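Local coordinates for protein CbbY (PDB 4UAS) that hydrolyses xylulose-1,5-bisphosphate, a potent Rubisco inhibitor, to xylulose 5-phosphate and phosphate with the help of magnesium, at residues 185-195 with 206-217. Residues are numbered along the deposited sequence; the frame is centred on the assembly and turned at random.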
loop_
_atom_site.group_PDB
_atom_site.type_symbol
_atom_site.label_atom_id
_atom_site.label_comp_id
_atom_site.label_asym_id
_atom_site.label_seq_id
_atom_site.Cartn_x
_atom_site.Cartn_y
_atom_site.Cartn_z
ATOM N N LYS A 185 10.214 4.590 -9.171
ATOM C CA LYS A 185 11.315 4.909 -10.082
ATOM C C LYS A 185 10.874 5.767 -11.249
ATOM O O LYS A 185 11.586 6.686 -11.686
ATOM C CB LYS A 185 12.001 3.629 -10.548
ATOM C CG LYS A 185 12.801 2.951 -9.480
ATOM C CD LYS A 185 14.167 3.749 -9.387
ATOM C CE LYS A 185 14.859 3.484 -8.107
ATOM N NZ LYS A 185 16.224 4.131 -8.184
ATOM N N GLY A 186 9.673 5.515 -11.772
ATOM C CA GLY A 186 9.097 6.342 -12.854
ATOM C C GLY A 186 8.845 7.769 -12.452
ATOM O O GLY A 186 8.794 8.645 -13.294
ATOM N N ALA A 187 8.658 8.015 -11.149
ATOM C CA ALA A 187 8.491 9.350 -10.602
ATOM C C ALA A 187 9.824 9.996 -10.236
ATOM O O ALA A 187 9.856 11.071 -9.693
ATOM C CB ALA A 187 7.540 9.299 -9.412
ATOM N N GLY A 188 10.936 9.337 -10.565
ATOM C CA GLY A 188 12.266 9.878 -10.323
ATOM C C GLY A 188 12.789 9.666 -8.924
ATOM O O GLY A 188 13.758 10.320 -8.518
ATOM N N LEU A 189 12.168 8.767 -8.157
ATOM C CA LEU A 189 12.520 8.583 -6.750
ATOM C C LEU A 189 13.469 7.417 -6.564
ATOM O O LEU A 189 13.287 6.334 -7.110
ATOM C CB LEU A 189 11.218 8.261 -5.958
ATOM C CG LEU A 189 10.265 9.442 -5.833
ATOM C CD1 LEU A 189 8.916 8.967 -5.431
ATOM C CD2 LEU A 189 10.793 10.439 -4.841
ATOM N N ARG A 190 14.427 7.643 -5.701
ATOM C CA ARG A 190 15.106 6.533 -5.065
ATOM C C ARG A 190 14.118 5.732 -4.240
ATOM O O ARG A 190 13.167 6.271 -3.671
ATOM C CB ARG A 190 16.251 7.015 -4.245
ATOM C CG ARG A 190 17.442 7.541 -5.190
ATOM C CD ARG A 190 18.739 7.882 -4.522
ATOM N NE ARG A 190 18.415 8.776 -3.401
ATOM C CZ ARG A 190 18.456 8.483 -2.099
ATOM N NH1 ARG A 190 18.686 7.221 -1.733
ATOM N NH2 ARG A 190 18.148 9.424 -1.183
ATOM N N CYS A 191 14.339 4.424 -4.176
ATOM C CA CYS A 191 13.331 3.546 -3.585
ATOM C C CYS A 191 14.039 2.408 -2.803
ATOM O O CYS A 191 14.913 1.740 -3.322
ATOM C CB CYS A 191 12.455 2.963 -4.684
ATOM S SG CYS A 191 11.103 1.917 -4.075
ATOM N N ILE A 192 13.650 2.327 -1.535
ATOM C CA ILE A 192 14.072 1.255 -0.608
ATOM C C ILE A 192 12.967 0.218 -0.565
ATOM O O ILE A 192 11.843 0.559 -0.230
ATOM C CB ILE A 192 14.160 1.810 0.800
ATOM C CG1 ILE A 192 14.968 3.110 0.838
ATOM C CG2 ILE A 192 14.748 0.738 1.705
ATOM C CD1 ILE A 192 16.339 2.965 0.252
ATOM N N VAL A 193 13.310 -1.036 -0.892
ATOM C CA VAL A 193 12.371 -2.115 -0.904
ATOM C C VAL A 193 12.628 -3.063 0.267
ATOM O O VAL A 193 13.765 -3.506 0.449
ATOM C CB VAL A 193 12.368 -2.868 -2.246
ATOM C CG1 VAL A 193 11.455 -4.079 -2.189
ATOM C CG2 VAL A 193 11.991 -1.966 -3.392
ATOM N N SER A 194 11.568 -3.481 0.945
ATOM C CA SER A 194 11.616 -4.650 1.849
ATOM C C SER A 194 10.411 -5.498 1.546
ATOM O O SER A 194 9.279 -5.080 1.791
ATOM C CB SER A 194 11.624 -4.287 3.302
ATOM O OG SER A 194 11.773 -5.486 4.096
ATOM N N PRO A 195 10.595 -6.691 0.930
ATOM C CA PRO A 195 9.428 -7.508 0.554
ATOM C C PRO A 195 8.764 -8.173 1.710
ATOM O O PRO A 195 9.251 -8.157 2.833
ATOM C CB PRO A 195 9.986 -8.490 -0.447
ATOM C CG PRO A 195 11.344 -8.620 -0.069
ATOM C CD PRO A 195 11.880 -7.333 0.559
ATOM N N GLY A 206 17.174 -2.506 -9.680
ATOM C CA GLY A 206 17.194 -1.052 -9.534
ATOM C C GLY A 206 16.710 -0.507 -8.206
ATOM O O GLY A 206 16.785 0.704 -8.045
ATOM N N ALA A 207 16.271 -1.343 -7.262
ATOM C CA ALA A 207 16.040 -0.819 -5.960
ATOM C C ALA A 207 17.330 -0.240 -5.442
ATOM O O ALA A 207 18.419 -0.796 -5.615
ATOM C CB ALA A 207 15.540 -1.939 -5.023
ATOM N N ASP A 208 17.246 0.885 -4.774
ATOM C CA ASP A 208 18.474 1.534 -4.222
ATOM C C ASP A 208 19.023 0.738 -3.017
ATOM O O ASP A 208 20.218 0.669 -2.840
ATOM C CB ASP A 208 18.167 2.945 -3.884
ATOM C CG ASP A 208 17.962 3.717 -5.167
ATOM O OD1 ASP A 208 18.925 4.193 -5.792
ATOM O OD2 ASP A 208 16.764 3.798 -5.577
ATOM N N ARG A 209 18.117 0.192 -2.190
ATOM C CA ARG A 209 18.475 -0.814 -1.187
ATOM C C ARG A 209 17.348 -1.848 -1.216
ATOM O O ARG A 209 16.203 -1.542 -1.436
ATOM C CB ARG A 209 18.629 -0.246 0.219
ATOM C CG ARG A 209 19.693 0.825 0.361
ATOM C CD ARG A 209 19.813 1.386 1.762
ATOM N NE ARG A 209 20.264 0.413 2.740
ATOM C CZ ARG A 209 20.197 0.632 4.037
ATOM N NH1 ARG A 209 19.708 1.770 4.525
ATOM N NH2 ARG A 209 20.544 -0.330 4.893
ATOM N N LEU A 210 17.742 -3.100 -0.898
ATOM C CA LEU A 210 16.816 -4.224 -0.791
ATOM C C LEU A 210 17.078 -4.825 0.578
ATOM O O LEU A 210 18.174 -5.365 0.808
ATOM C CB LEU A 210 16.984 -5.217 -1.905
ATOM C CG LEU A 210 16.116 -6.435 -1.853
ATOM C CD1 LEU A 210 14.644 -6.057 -1.975
ATOM C CD2 LEU A 210 16.483 -7.395 -2.973
ATOM N N LEU A 211 16.116 -4.744 1.483
ATOM C CA LEU A 211 16.304 -5.067 2.889
ATOM C C LEU A 211 15.377 -6.175 3.319
ATOM O O LEU A 211 14.192 -6.202 2.929
ATOM C CB LEU A 211 15.943 -3.839 3.737
ATOM C CG LEU A 211 16.740 -2.549 3.439
ATOM C CD1 LEU A 211 16.252 -1.461 4.366
ATOM C CD2 LEU A 211 18.217 -2.738 3.552
ATOM N N ASP A 212 15.851 -7.035 4.209
ATOM C CA ASP A 212 14.973 -7.982 4.825
ATOM C C ASP A 212 13.975 -7.386 5.780
ATOM O O ASP A 212 12.898 -7.947 6.025
ATOM C CB ASP A 212 15.791 -9.072 5.561
ATOM C CG ASP A 212 16.540 -10.039 4.656
ATOM O OD1 ASP A 212 16.221 -10.122 3.470
ATOM O OD2 ASP A 212 17.458 -10.723 5.181
ATOM N N SER A 213 14.303 -6.222 6.352
ATOM C CA SER A 213 13.451 -5.522 7.274
ATOM C C SER A 213 13.733 -4.035 7.197
ATOM O O SER A 213 14.887 -3.658 7.085
ATOM C CB SER A 213 13.764 -5.953 8.715
ATOM O OG SER A 213 13.004 -5.203 9.662
ATOM N N PHE A 214 12.690 -3.197 7.299
ATOM C CA PHE A 214 12.914 -1.757 7.435
ATOM C C PHE A 214 13.677 -1.378 8.730
ATOM O O PHE A 214 14.210 -0.280 8.815
ATOM C CB PHE A 214 11.665 -0.933 7.259
ATOM C CG PHE A 214 11.075 -1.043 5.856
ATOM C CD1 PHE A 214 11.750 -0.547 4.766
ATOM C CD2 PHE A 214 9.817 -1.582 5.659
ATOM C CE1 PHE A 214 11.184 -0.568 3.532
ATOM C CE2 PHE A 214 9.252 -1.608 4.408
ATOM C CZ PHE A 214 9.951 -1.144 3.302
ATOM N N ALA A 215 13.754 -2.278 9.704
ATOM C CA ALA A 215 14.545 -2.042 10.933
ATOM C C ALA A 215 16.000 -2.026 10.559
ATOM O O ALA A 215 16.765 -1.572 11.413
ATOM C CB ALA A 215 14.245 -3.083 11.973
ATOM N N GLU A 216 16.413 -2.471 9.364
ATOM C CA GLU A 216 17.806 -2.454 8.920
ATOM C C GLU A 216 18.166 -1.149 8.264
ATOM O O GLU A 216 19.282 -0.982 7.780
ATOM C CB GLU A 216 18.086 -3.605 8.009
ATOM C CG GLU A 216 17.877 -4.946 8.660
ATOM C CD GLU A 216 17.826 -6.156 7.709
ATOM O OE1 GLU A 216 17.571 -6.051 6.531
ATOM O OE2 GLU A 216 17.825 -7.273 8.198
ATOM N N LEU A 217 17.229 -0.203 8.167
ATOM C CA LEU A 217 17.541 1.074 7.504
ATOM C C LEU A 217 18.698 1.793 8.162
ATOM O O LEU A 217 19.490 2.405 7.452
ATOM C CB LEU A 217 16.337 1.962 7.527
ATOM C CG LEU A 217 15.468 1.751 6.332
ATOM C CD1 LEU A 217 14.159 2.502 6.493
ATOM C CD2 LEU A 217 16.175 2.268 5.066
HETATM O O HOH W 1 17.821 2.460 -9.857
HETATM O O HOH W 2 11.621 -9.078 3.812
#
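V193 and L210 pair as neighbours in parallel strands, where V193 N donates to R209 O at 3.0 Å and V193 O accepts from L211 N. The tight part lies on the I192 side. There the branched I192 sends CG2 to L211 CD1 at 3.8 Å and to L217 CD2, while in the conformer given its CD1 runs beside the aliphatic stem of R209. That arginine suits a border position, since its guanidinium turns away to the carbonyls of L217, E216 and G222. S194 is small enough to lay CB over the centre of the F214 ring, 3.6 Å from the centroid, a CH-pi contact; its hydroxyl, swung opposite the backbone N (chi1 -176°), donates to L211 O at 2.8 Å from above the carbonyl plane. The other end is polar and nearer to solvent. Aspartate suits it because D208 pairs with C191 twice: D208 N donates to C191 O, and OD2 takes C191 N (2.9 Å) on its anti side. K185 NZ (2.7 Å) meets D208 OD2 on the syn side, from the opposite face of the carboxylate, and this salt bridge ties the end of helix 178-186 to the residue just before strand 209-210; water links K185 NZ to G206 O. On the V193 face the packing is loose: L210 is exposed, its CD1 resting on V193 CG1 and P195 CD. Strand 209-210 thus forms one border of the parallel sheet in the Rossmann-like HAD core, with P195 near the magnesium ligand D176.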